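Local atomic coordinates of uncharacterized protein YjhP (Escherichia coli, PDB entry 1NKV), a protein that is of unknown function but has a Rossmann-like fold of the kind found in S-adenosylmethionine-dependent methyltransferases and may transfer methyl groups. Residues 29-34 and 183-188; 61-66 and 87-92; 65-70 and 93-98; 187-192 and 234-239. All coordinates share one frame; numbering follows the deposited sequence.

Contact 1: 29-34 and 183-188; sequences GRVLRM and EMVLAD
The end of helix 22-31 rests here on strand 183-186, which borders the Rossmann-like sheet of this methyltransferase-type fold within its own chain and pairs with strand 238-245. Glu183 carries the contact. From a CB aimed at the helix, its CG stands anti to the backbone N (chi1 -163°) and lies 3.6 Å from Val31 CG2, with Leu32 CD1 also near this methylene. A bend at chi2 (67°) then lays the carboxylate against Val31: CD also touches Val31 CG2, while OE2 comes 3.6 Å from Val31 CB and has a weak, long ion pair with Arg194 of the second subunit. At the other branch, Glu183 OE1 is 4.1 Å from Arg33 NH1, well out of the guanidinium plane, so this is attraction of charges and not a salt bridge. Arg33 itself follows the helix with positive phi and bonds weakly to Thr202 of the second subunit. An alanine in place of Glu183 would probably loosen the seat of Val31 and leave Arg33 without this nearby negative charge. Farther along the strand, Val185 CG2 meets Val31 CG2 at 4.2 Å, methyl to methyl.

Contact 2: 61-66 and 87-92; sequences TGTGID and RVHFIH
Side chains alternate between the two faces of this parallel pair, strand 62-65 beside strand 88-91, and the two faces are built differently. Thr63 and Ile65 share one face with His89 and Ile91. Ile65 and Ile91 run alongside each other in one direction, Ile91 CD1 resting 3.9 Å from Ile65 CG1. The first torsion of Ile91 sets CG1 in the crowded position between backbone N and carbonyl carbon (chi1 52°), which leans that branch over Gly64 O. The other face carries Val88 and Phe90 beside two glycines, Gly62 and Gly64. With CG anti to its carbonyl carbon (chi1 -75°), Phe90 swings its ring across to the neighbouring strand, where CD1 comes 3.6 Å from Gly64 CA. A CB on Gly64 would collide with the ring, so glycine is what lets the aromatic group lie so close; helix 73-81 packs on Phe90 through Ala75 and Lys76.

Between the two faces runs the backbone ladder: Gly62 N to Arg87 O, His89 N to Gly62 O, Gly64 N to His89 O at 2.8 Å, and Ile91 N to Gly64 O. The last two donors sit nearly along the C=O axis; a weak bond from Asp66 N to Ile91 O ends the series. The carboxylate of Asp66 is held by Ser69. Joined through helix 73-81, the strands form a right-handed beta-alpha-beta crossover, as at one border of the class I methyltransferase sheet, where an acidic residue just after the second strand commonly contacts the cofactor ribose.

Contact 3: 65-70 and 93-98; sequences IDMSSL and NDAAGY
Asp66 OD2 is gripped by two hydroxyls: Ser69 OG donates to it at 2.7 Å, nearly along the C-O axis, and Ser68 OG donates at 3.3 Å on its syn lone pair. The other oxygen, OD1, takes a weak bond from Ser68 N, so the loop after strand 62-65 folds back round its own carboxylate. Toward the loop 93-98, by contrast, the approach is mostly of carbon. Ile65 uses both branches. Its CG2, anti to the backbone N, lies alongside Asn93, 3.6 Å from Asn93 CB, and CD1 of the extended second branch sits over one face of the Tyr98 ring in a CH-pi contact, 3.9 Å from the ring centroid. Leu41 of strand 40-43 touches both Ile65 and Tyr98. Selenomethionine Met67 bends at chi3 (88°) to carry CE to Ala95, 3.4 Å from Ala95 N and 4.1 Å from Ala95 CB. Its own CB lies beside Asp94 OD2. Both loops follow parallel strands of the Rossmann-like sheet, at the carboxy edge where this fold usually binds its cofactor. The chemistry is thus divided, with carbon contacts, some against polar atoms, joining the loops and hydroxyl donors shaping one of them, donors that would probably favour the ionised form of Asp66.

Contact 4: 187-192 and 234-239; sequences ADQEGW and ARECFG
Gln189 and Arg235 stack flat on one another where the first turn of helix 189-209 meets the last turn of helix 216-237. The glutamine leaves its backbone with CG anti to the carbonyl carbon and then bends sharply (chi2 -88°), folding the amide back over the guanidinium, with the two planes 15° apart. NE2 lies over the centre of that group and also donates to Arg235 O at 3.2 Å, approaching from above the carbonyl plane. Arg235 is extended from CG to NE, and its tip turns so that NH2 lies 3.3 Å from Gln189 CB; the same NH2 forms a salt bridge with Asp193. An alanine at Gln189 would take away the amide layer and the bond to Arg235 O, and would probably weaken the hold between the helix ends.

Trp192, CG anti to its carbonyl carbon, presents a face of its six-membered ring to Phe238 CB, a CH-pi contact of 4.0 Å to the centroid. At the indole edge, CZ2 meets Gly239 C at 3.5 Å. Asp188 is the N-cap of this helix, accepting from Gly191 N at OD1 (2.9 Å). Phe238 opens strand 238-245 directly after helix 216-237, so Trp192 is wedged against the helix-to-strand junction; Trp114 meets the Trp192 ring edge-to-face, and Tyr230 of helix 216-237 also touches Trp192.

In the fold
From the N terminus, the end of helix 22-31 opens contact 1, whose long loop closes only at strand 183-186. Contacts 2 and 3 both fall within that loop. Both begin around strand 62-65, sharing Ile65 and Asp66, and are staggered: contact 3 opens before contact 2 closes, and its second segment follows directly in the chain. Together they join two neighbouring strands at one border of the sheet to the loops beyond them. Contact 4 begins on Ala187 and Asp188, where contact 1 ends, and closes, after two long helices, where helix 216-237 passes into strand 238-245, beside strand 183-186. Contacts 2 and 4 belong to one sheet but have centres about 30 Å apart.

Contact 1: 29-34 and 183-188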
loop_
_atom_site.group_PDB
_atom_site.type_symbol
_atom_site.label_atom_id
_atom_site.label_comp_id
_atom_site.label_asym_id
_atom_site.label_seq_id
_atom_site.Cartn_x
_atom_site.Cartn_y
_atom_site.Cartn_z
ATOM N N GLY C 29 4.217 -9.194 13.623
ATOM C CA GLY C 29 5.011 -9.392 14.816
ATOM C C GLY C 29 5.342 -8.099 15.524
ATOM O O GLY C 29 5.646 -8.113 16.706
ATOM N N ARG C 30 5.270 -6.978 14.816
ATOM C CA ARG C 30 5.592 -5.694 15.415
ATOM C C ARG C 30 4.434 -5.192 16.259
ATOM O O ARG C 30 4.616 -4.815 17.416
ATOM C CB ARG C 30 5.909 -4.663 14.325
ATOM C CG ARG C 30 6.715 -3.430 14.779
ATOM C CD ARG C 30 6.655 -2.289 13.741
ATOM N NE ARG C 30 6.995 -2.741 12.389
ATOM C CZ ARG C 30 6.252 -2.520 11.307
ATOM N NH1 ARG C 30 5.111 -1.839 11.414
ATOM N NH2 ARG C 30 6.641 -2.996 10.122
ATOM N N VAL C 31 3.239 -5.185 15.678
ATOM C CA VAL C 31 2.070 -4.693 16.392
ATOM C C VAL C 31 1.760 -5.581 17.588
ATOM O O VAL C 31 1.142 -5.149 18.554
ATOM C CB VAL C 31 0.825 -4.587 15.459
ATOM C CG1 VAL C 31 1.101 -3.594 14.354
ATOM C CG2 VAL C 31 0.467 -5.941 14.883
ATOM N N LEU C 32 2.209 -6.825 17.525
ATOM C CA LEU C 32 1.975 -7.757 18.610
ATOM C C LEU C 32 2.749 -7.343 19.855
ATOM O O LEU C 32 2.502 -7.854 20.948
ATOM C CB LEU C 32 2.373 -9.168 18.173
ATOM C CG LEU C 32 1.213 -10.134 17.935
ATOM C CD1 LEU C 32 0.097 -9.479 17.154
ATOM C CD2 LEU C 32 1.740 -11.354 17.223
ATOM N N ARG C 33 3.679 -6.406 19.683
ATOM C CA ARG C 33 4.513 -5.911 20.777
ATOM C C ARG C 33 4.963 -7.035 21.711
ATOM O O ARG C 33 4.778 -6.966 22.921
ATOM C CB ARG C 33 3.763 -4.826 21.564
ATOM C CG ARG C 33 3.756 -3.449 20.889
ATOM C CD ARG C 33 2.383 -3.046 20.329
ATOM N NE ARG C 33 1.479 -2.544 21.360
ATOM C CZ ARG C 33 0.223 -2.154 21.149
ATOM N NH1 ARG C 33 -0.296 -2.204 19.926
ATOM N NH2 ARG C 33 -0.515 -1.712 22.169
HETATM N N MSE C 34 5.558 -8.080 21.146
HETATM C CA MSE C 34 6.015 -9.202 21.958
HETATM C C MSE C 34 7.395 -8.930 22.566
HETATM O O MSE C 34 8.309 -8.480 21.880
HETATM C CB MSE C 34 6.056 -10.470 21.102
HETATM C CG MSE C 34 4.785 -10.708 20.297
HETATM SE SE MSE C 34 4.914 -12.230 19.099
HETATM C CE MSE C 34 6.234 -11.548 17.840
ATOM N N GLU C 183 -6.134 -7.031 17.726
ATOM C CA GLU C 183 -5.215 -6.668 16.682
ATOM C C GLU C 183 -5.725 -7.160 15.351
ATOM O O GLU C 183 -6.499 -8.113 15.289
ATOM C CB GLU C 183 -3.854 -7.263 16.947
ATOM C CG GLU C 183 -2.799 -6.586 16.139
ATOM C CD GLU C 183 -2.617 -5.162 16.586
ATOM O OE1 GLU C 183 -2.344 -4.988 17.790
ATOM O OE2 GLU C 183 -2.741 -4.226 15.753
HETATM N N MSE C 184 -5.263 -6.539 14.275
HETATM C CA MSE C 184 -5.749 -6.939 12.973
HETATM C C MSE C 184 -4.880 -6.432 11.833
HETATM O O MSE C 184 -4.665 -5.233 11.676
HETATM C CB MSE C 184 -7.176 -6.425 12.822
HETATM C CG MSE C 184 -7.897 -6.805 11.559
HETATM SE SE MSE C 184 -9.598 -5.861 11.516
HETATM C CE MSE C 184 -8.937 -4.135 10.939
ATOM N N VAL C 185 -4.377 -7.363 11.039
ATOM C CA VAL C 185 -3.565 -7.006 9.908
ATOM C C VAL C 185 -4.237 -7.602 8.681
ATOM O O VAL C 185 -4.240 -8.815 8.482
ATOM C CB VAL C 185 -2.141 -7.549 10.074
ATOM C CG1 VAL C 185 -1.314 -7.241 8.840
ATOM C CG2 VAL C 185 -1.496 -6.932 11.322
ATOM N N LEU C 186 -4.825 -6.737 7.860
ATOM C CA LEU C 186 -5.528 -7.166 6.650
ATOM C C LEU C 186 -4.680 -7.016 5.398
ATOM O O LEU C 186 -3.892 -6.089 5.295
ATOM C CB LEU C 186 -6.775 -6.321 6.501
ATOM C CG LEU C 186 -7.618 -6.336 7.759
ATOM C CD1 LEU C 186 -8.620 -5.204 7.728
ATOM C CD2 LEU C 186 -8.288 -7.684 7.869
ATOM N N ALA C 187 -4.848 -7.905 4.428
ATOM C CA ALA C 187 -4.056 -7.795 3.198
ATOM C C ALA C 187 -4.670 -6.740 2.275
ATOM O O ALA C 187 -5.824 -6.360 2.465
ATOM C CB ALA C 187 -3.996 -9.153 2.484
ATOM N N ASP C 188 -3.904 -6.260 1.292
ATOM C CA ASP C 188 -4.415 -5.275 0.329
ATOM C C ASP C 188 -4.325 -5.774 -1.115
ATOM O O ASP C 188 -3.632 -6.750 -1.389
ATOM C CB ASP C 188 -3.674 -3.929 0.441
ATOM C CG ASP C 188 -2.164 -4.079 0.464
ATOM O OD1 ASP C 188 -1.628 -4.922 -0.280
ATOM O OD2 ASP C 188 -1.512 -3.331 1.221
#

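Contact 2: 61-66 and 87-92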
loop_
_atom_site.group_PDB
_atom_site.type_symbol
_atom_site.label_atom_id
_atom_site.label_comp_id
_atom_site.label_asym_id
_atom_site.label_seq_id
_atom_site.Cartn_x
_atom_site.Cartn_y
_atom_site.Cartn_z
ATOM N N THR C 61 11.071 -17.061 21.375
ATOM C CA THR C 61 11.222 -18.508 21.312
ATOM C C THR C 61 10.023 -19.046 20.525
ATOM O O THR C 61 9.015 -18.349 20.365
ATOM C CB THR C 61 11.255 -19.134 22.739
ATOM O OG1 THR C 61 12.292 -18.518 23.510
ATOM C CG2 THR C 61 11.531 -20.628 22.670
ATOM N N GLY C 62 10.116 -20.268 20.019
ATOM C CA GLY C 62 8.991 -20.773 19.273
ATOM C C GLY C 62 9.188 -22.160 18.736
ATOM O O GLY C 62 10.300 -22.677 18.753
ATOM N N THR C 63 8.096 -22.753 18.266
ATOM C CA THR C 63 8.120 -24.091 17.707
ATOM C C THR C 63 7.040 -24.236 16.636
ATOM O O THR C 63 5.880 -23.898 16.867
ATOM C CB THR C 63 7.945 -25.153 18.825
ATOM O OG1 THR C 63 7.429 -26.365 18.262
ATOM C CG2 THR C 63 7.022 -24.644 19.917
ATOM N N GLY C 64 7.439 -24.726 15.465
ATOM C CA GLY C 64 6.507 -24.881 14.364
ATOM C C GLY C 64 6.141 -26.322 14.104
ATOM O O GLY C 64 6.975 -27.205 14.201
ATOM N N ILE C 65 4.888 -26.569 13.766
ATOM C CA ILE C 65 4.434 -27.924 13.510
ATOM C C ILE C 65 4.042 -28.015 12.047
ATOM O O ILE C 65 2.869 -27.853 11.698
ATOM C CB ILE C 65 3.201 -28.244 14.369
ATOM C CG1 ILE C 65 3.491 -27.897 15.821
ATOM C CG2 ILE C 65 2.828 -29.701 14.239
ATOM C CD1 ILE C 65 2.333 -28.086 16.719
ATOM N N ASP C 66 5.013 -28.279 11.183
ATOM C CA ASP C 66 4.701 -28.353 9.765
ATOM C C ASP C 66 4.082 -29.654 9.298
ATOM O O ASP C 66 4.489 -30.746 9.689
ATOM C CB ASP C 66 5.922 -28.036 8.906
ATOM C CG ASP C 66 5.550 -27.849 7.438
ATOM O OD1 ASP C 66 4.438 -27.291 7.186
ATOM O OD2 ASP C 66 6.361 -28.245 6.558
ATOM N N ARG C 87 16.559 -20.909 19.293
ATOM C CA ARG C 87 15.313 -20.355 19.791
ATOM C C ARG C 87 14.091 -20.998 19.152
ATOM O O ARG C 87 13.124 -21.333 19.839
ATOM C CB ARG C 87 15.293 -18.852 19.536
ATOM C CG ARG C 87 16.145 -18.051 20.496
ATOM C CD ARG C 87 16.267 -16.614 20.018
ATOM N NE ARG C 87 16.313 -15.656 21.123
ATOM C CZ ARG C 87 16.535 -14.355 20.971
ATOM N NH1 ARG C 87 16.736 -13.856 19.759
ATOM N NH2 ARG C 87 16.543 -13.553 22.030
ATOM N N VAL C 88 14.149 -21.184 17.840
ATOM C CA VAL C 88 13.044 -21.765 17.090
ATOM C C VAL C 88 13.206 -23.247 16.774
ATOM O O VAL C 88 14.174 -23.655 16.136
ATOM C CB VAL C 88 12.847 -21.023 15.773
ATOM C CG1 VAL C 88 11.816 -21.734 14.928
ATOM C CG2 VAL C 88 12.411 -19.601 16.053
ATOM N N HIS C 89 12.231 -24.045 17.195
ATOM C CA HIS C 89 12.255 -25.485 16.970
ATOM C C HIS C 89 11.177 -25.923 15.963
ATOM O O HIS C 89 10.111 -25.317 15.880
ATOM C CB HIS C 89 12.053 -26.196 18.312
ATOM C CG HIS C 89 12.120 -27.687 18.227
ATOM N ND1 HIS C 89 13.221 -28.356 17.736
ATOM C CD2 HIS C 89 11.223 -28.641 18.572
ATOM C CE1 HIS C 89 13.000 -29.657 17.782
ATOM N NE2 HIS C 89 11.794 -29.857 18.286
ATOM N N PHE C 90 11.447 -26.977 15.202
ATOM C CA PHE C 90 10.480 -27.458 14.226
ATOM C C PHE C 90 10.272 -28.962 14.342
ATOM O O PHE C 90 11.201 -29.700 14.667
ATOM C CB PHE C 90 10.929 -27.086 12.806
ATOM C CG PHE C 90 10.740 -25.625 12.468
ATOM C CD1 PHE C 90 9.469 -25.085 12.324
ATOM C CD2 PHE C 90 11.837 -24.787 12.295
ATOM C CE1 PHE C 90 9.303 -23.736 12.012
ATOM C CE2 PHE C 90 11.677 -23.440 11.985
ATOM C CZ PHE C 90 10.415 -22.918 11.844
ATOM N N ILE C 91 9.050 -29.416 14.086
ATOM C CA ILE C 91 8.740 -30.833 14.186
ATOM C C ILE C 91 7.790 -31.262 13.103
ATOM O O ILE C 91 6.718 -30.686 12.938
ATOM C CB ILE C 91 8.076 -31.181 15.524
ATOM C CG1 ILE C 91 6.883 -30.247 15.755
ATOM C CG2 ILE C 91 9.096 -31.103 16.653
ATOM C CD1 ILE C 91 6.007 -30.623 16.914
ATOM N N HIS C 92 8.183 -32.291 12.368
ATOM C CA HIS C 92 7.351 -32.802 11.297
ATOM C C HIS C 92 6.137 -33.521 11.894
ATOM O O HIS C 92 6.092 -34.747 11.931
ATOM C CB HIS C 92 8.166 -33.763 10.429
ATOM C CG HIS C 92 7.362 -34.427 9.360
ATOM N ND1 HIS C 92 7.680 -35.668 8.852
ATOM C CD2 HIS C 92 6.228 -34.041 8.730
ATOM C CE1 HIS C 92 6.773 -36.019 7.958
ATOM N NE2 HIS C 92 5.881 -35.050 7.865
#

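Contact 3: 65-70 and 93-98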
loop_
_atom_site.group_PDB
_atom_site.type_symbol
_atom_site.label_atom_id
_atom_site.label_comp_id
_atom_site.label_asym_id
_atom_site.label_seq_id
_atom_site.Cartn_x
_atom_site.Cartn_y
_atom_site.Cartn_z
ATOM N N ILE C 65 4.888 -26.569 13.766
ATOM C CA ILE C 65 4.434 -27.924 13.510
ATOM C C ILE C 65 4.042 -28.015 12.047
ATOM O O ILE C 65 2.869 -27.853 11.698
ATOM C CB ILE C 65 3.201 -28.244 14.369
ATOM C CG1 ILE C 65 3.491 -27.897 15.821
ATOM C CG2 ILE C 65 2.828 -29.701 14.239
ATOM C CD1 ILE C 65 2.333 -28.086 16.719
ATOM N N ASP C 66 5.013 -28.279 11.183
ATOM C CA ASP C 66 4.701 -28.353 9.765
ATOM C C ASP C 66 4.082 -29.654 9.298
ATOM O O ASP C 66 4.489 -30.746 9.689
ATOM C CB ASP C 66 5.922 -28.036 8.906
ATOM C CG ASP C 66 5.550 -27.849 7.438
ATOM O OD1 ASP C 66 4.438 -27.291 7.186
ATOM O OD2 ASP C 66 6.361 -28.245 6.558
HETATM N N MSE C 67 3.098 -29.499 8.425
HETATM C CA MSE C 67 2.352 -30.614 7.883
HETATM C C MSE C 67 2.311 -30.543 6.351
HETATM O O MSE C 67 1.346 -30.983 5.731
HETATM C CB MSE C 67 0.941 -30.580 8.493
HETATM C CG MSE C 67 0.402 -29.142 8.674
HETATM SE SE MSE C 67 -1.058 -28.821 9.961
HETATM C CE MSE C 67 -0.050 -28.533 11.583
ATOM N N SER C 68 3.368 -30.007 5.739
ATOM C CA SER C 68 3.418 -29.885 4.283
ATOM C C SER C 68 4.662 -30.501 3.640
ATOM O O SER C 68 4.824 -30.447 2.419
ATOM C CB SER C 68 3.327 -28.409 3.864
ATOM O OG SER C 68 4.598 -27.775 3.844
ATOM N N SER C 69 5.536 -31.087 4.446
ATOM C CA SER C 69 6.744 -31.680 3.897
ATOM C C SER C 69 7.249 -32.875 4.694
ATOM O O SER C 69 7.059 -32.950 5.909
ATOM C CB SER C 69 7.831 -30.610 3.800
ATOM O OG SER C 69 7.926 -29.885 5.015
ATOM N N LEU C 70 7.889 -33.813 4.000
ATOM C CA LEU C 70 8.427 -35.012 4.638
ATOM C C LEU C 70 9.468 -34.623 5.686
ATOM O O LEU C 70 9.358 -34.985 6.858
ATOM C CB LEU C 70 9.071 -35.923 3.588
ATOM C CG LEU C 70 8.226 -36.238 2.359
ATOM C CD1 LEU C 70 8.722 -35.434 1.177
ATOM C CD2 LEU C 70 8.291 -37.718 2.066
ATOM N N ASN C 93 5.159 -32.756 12.370
ATOM C CA ASN C 93 3.957 -33.349 12.952
ATOM C C ASN C 93 2.704 -32.770 12.321
ATOM O O ASN C 93 2.680 -31.612 11.927
ATOM C CB ASN C 93 3.907 -33.099 14.453
ATOM C CG ASN C 93 3.055 -34.115 15.179
ATOM O OD1 ASN C 93 1.927 -34.414 14.766
ATOM N ND2 ASN C 93 3.592 -34.660 16.271
ATOM N N ASP C 94 1.647 -33.559 12.241
ATOM C CA ASP C 94 0.435 -33.050 11.628
ATOM C C ASP C 94 -0.701 -32.759 12.604
ATOM O O ASP C 94 -1.465 -33.654 12.971
ATOM C CB ASP C 94 -0.027 -34.020 10.538
ATOM C CG ASP C 94 1.057 -34.283 9.503
ATOM O OD1 ASP C 94 2.129 -34.798 9.886
ATOM O OD2 ASP C 94 0.840 -33.973 8.309
ATOM N N ALA C 95 -0.790 -31.491 13.007
ATOM C CA ALA C 95 -1.823 -30.997 13.919
ATOM C C ALA C 95 -2.099 -31.892 15.133
ATOM O O ALA C 95 -1.265 -32.011 16.028
ATOM C CB ALA C 95 -3.122 -30.752 13.142
ATOM N N ALA C 96 -3.282 -32.504 15.153
ATOM C CA ALA C 96 -3.700 -33.384 16.239
ATOM C C ALA C 96 -2.587 -34.329 16.703
ATOM O O ALA C 96 -1.621 -34.578 15.976
ATOM C CB ALA C 96 -4.925 -34.193 15.807
ATOM N N GLY C 97 -2.737 -34.865 17.911
ATOM C CA GLY C 97 -1.728 -35.757 18.442
ATOM C C GLY C 97 -0.510 -34.957 18.862
ATOM O O GLY C 97 0.622 -35.286 18.503
ATOM N N TYR C 98 -0.750 -33.891 19.622
ATOM C CA TYR C 98 0.326 -33.032 20.102
ATOM C C TYR C 98 -0.013 -32.335 21.418
ATOM O O TYR C 98 -1.131 -31.855 21.604
ATOM C CB TYR C 98 0.663 -31.968 19.061
ATOM C CG TYR C 98 1.695 -30.986 19.552
ATOM C CD1 TYR C 98 3.027 -31.358 19.691
ATOM C CD2 TYR C 98 1.333 -29.693 19.909
ATOM C CE1 TYR C 98 3.978 -30.462 20.173
ATOM C CE2 TYR C 98 2.271 -28.791 20.392
ATOM C CZ TYR C 98 3.592 -29.180 20.520
ATOM O OH TYR C 98 4.526 -28.281 20.984
#

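Contact 4: 187-192 and 234-239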
loop_
_atom_site.group_PDB
_atom_site.type_symbol
_atom_site.label_atom_id
_atom_site.label_comp_id
_atom_site.label_asym_id
_atom_site.label_seq_id
_atom_site.Cartn_x
_atom_site.Cartn_y
_atom_site.Cartn_z
ATOM N N ALA C 187 -4.848 -7.905 4.428
ATOM C CA ALA C 187 -4.056 -7.795 3.198
ATOM C C ALA C 187 -4.670 -6.740 2.275
ATOM O O ALA C 187 -5.824 -6.360 2.465
ATOM C CB ALA C 187 -3.996 -9.153 2.484
ATOM N N ASP C 188 -3.904 -6.260 1.292
ATOM C CA ASP C 188 -4.415 -5.275 0.329
ATOM C C ASP C 188 -4.325 -5.774 -1.115
ATOM O O ASP C 188 -3.632 -6.750 -1.389
ATOM C CB ASP C 188 -3.674 -3.929 0.441
ATOM C CG ASP C 188 -2.164 -4.079 0.464
ATOM O OD1 ASP C 188 -1.628 -4.922 -0.280
ATOM O OD2 ASP C 188 -1.512 -3.331 1.221
ATOM N N GLN C 189 -5.043 -5.106 -2.022
ATOM C CA GLN C 189 -5.050 -5.445 -3.449
ATOM C C GLN C 189 -3.651 -5.885 -3.902
ATOM O O GLN C 189 -3.474 -6.933 -4.530
ATOM C CB GLN C 189 -5.428 -4.232 -4.283
ATOM C CG GLN C 189 -6.660 -3.476 -3.858
ATOM C CD GLN C 189 -7.903 -4.039 -4.491
ATOM O OE1 GLN C 189 -8.838 -3.309 -4.827
ATOM N NE2 GLN C 189 -7.923 -5.358 -4.657
ATOM N N GLU C 190 -2.662 -5.048 -3.597
ATOM C CA GLU C 190 -1.279 -5.327 -3.964
ATOM C C GLU C 190 -0.896 -6.719 -3.497
ATOM O O GLU C 190 -0.417 -7.536 -4.285
ATOM C CB GLU C 190 -0.342 -4.287 -3.340
ATOM C CG GLU C 190 1.143 -4.638 -3.362
ATOM C CD GLU C 190 1.723 -4.836 -4.763
ATOM O OE1 GLU C 190 1.164 -4.283 -5.740
ATOM O OE2 GLU C 190 2.766 -5.529 -4.879
ATOM N N GLY C 191 -1.119 -6.983 -2.215
ATOM C CA GLY C 191 -0.797 -8.276 -1.669
ATOM C C GLY C 191 -1.455 -9.338 -2.508
ATOM O O GLY C 191 -0.807 -10.307 -2.890
ATOM N N TRP C 192 -2.734 -9.158 -2.821
ATOM C CA TRP C 192 -3.455 -10.146 -3.622
ATOM C C TRP C 192 -2.916 -10.321 -5.030
ATOM O O TRP C 192 -2.715 -11.451 -5.480
ATOM C CB TRP C 192 -4.946 -9.812 -3.708
ATOM C CG TRP C 192 -5.752 -10.222 -2.503
ATOM C CD1 TRP C 192 -6.064 -9.446 -1.412
ATOM C CD2 TRP C 192 -6.383 -11.491 -2.277
ATOM N NE1 TRP C 192 -6.851 -10.156 -0.534
ATOM C CE2 TRP C 192 -7.057 -11.411 -1.037
ATOM C CE3 TRP C 192 -6.433 -12.685 -2.994
ATOM C CZ2 TRP C 192 -7.783 -12.472 -0.510
ATOM C CZ3 TRP C 192 -7.152 -13.749 -2.473
ATOM C CH2 TRP C 192 -7.819 -13.638 -1.237
ATOM N N ALA C 234 -13.179 -11.605 -8.450
ATOM C CA ALA C 234 -12.350 -11.902 -7.306
ATOM C C ALA C 234 -11.557 -10.755 -6.687
ATOM O O ALA C 234 -11.591 -10.540 -5.473
ATOM C CB ALA C 234 -11.402 -13.030 -7.668
ATOM N N ARG C 235 -10.829 -10.029 -7.522
ATOM C CA ARG C 235 -9.985 -8.961 -7.028
ATOM C C ARG C 235 -10.664 -8.053 -6.039
ATOM O O ARG C 235 -10.098 -7.720 -5.006
ATOM C CB ARG C 235 -9.439 -8.123 -8.180
ATOM C CG ARG C 235 -8.492 -7.022 -7.706
ATOM C CD ARG C 235 -7.684 -6.464 -8.847
ATOM N NE ARG C 235 -6.442 -5.841 -8.393
ATOM C CZ ARG C 235 -6.336 -4.576 -8.014
ATOM N NH1 ARG C 235 -7.391 -3.778 -8.030
ATOM N NH2 ARG C 235 -5.173 -4.101 -7.617
ATOM N N GLU C 236 -11.890 -7.664 -6.343
ATOM C CA GLU C 236 -12.592 -6.749 -5.471
ATOM C C GLU C 236 -13.357 -7.433 -4.336
ATOM O O GLU C 236 -13.609 -6.833 -3.301
ATOM C CB GLU C 236 -13.546 -5.905 -6.311
ATOM C CG GLU C 236 -13.816 -4.554 -5.712
ATOM C CD GLU C 236 -12.673 -3.588 -5.927
ATOM O OE1 GLU C 236 -12.642 -2.546 -5.230
ATOM O OE2 GLU C 236 -11.811 -3.855 -6.796
ATOM N N CYS C 237 -13.696 -8.696 -4.535
ATOM C CA CYS C 237 -14.466 -9.463 -3.569
ATOM C C CYS C 237 -13.668 -10.143 -2.463
ATOM O O CYS C 237 -13.858 -9.855 -1.273
ATOM C CB CYS C 237 -15.271 -10.504 -4.331
ATOM S SG CYS C 237 -16.386 -9.725 -5.479
ATOM N N PHE C 238 -12.794 -11.059 -2.875
ATOM C CA PHE C 238 -11.949 -11.815 -1.963
ATOM C C PHE C 238 -11.141 -10.912 -1.050
ATOM O O PHE C 238 -10.554 -9.927 -1.502
ATOM C CB PHE C 238 -10.986 -12.711 -2.749
ATOM C CG PHE C 238 -11.663 -13.788 -3.545
ATOM C CD1 PHE C 238 -13.014 -14.056 -3.372
ATOM C CD2 PHE C 238 -10.941 -14.546 -4.461
ATOM C CE1 PHE C 238 -13.637 -15.056 -4.098
ATOM C CE2 PHE C 238 -11.558 -15.553 -5.196
ATOM C CZ PHE C 238 -12.905 -15.807 -5.012
ATOM N N GLY C 239 -11.117 -11.273 0.233
ATOM C CA GLY C 239 -10.378 -10.533 1.238
ATOM C C GLY C 239 -9.764 -11.529 2.204
ATOM O O GLY C 239 -10.323 -12.608 2.413
#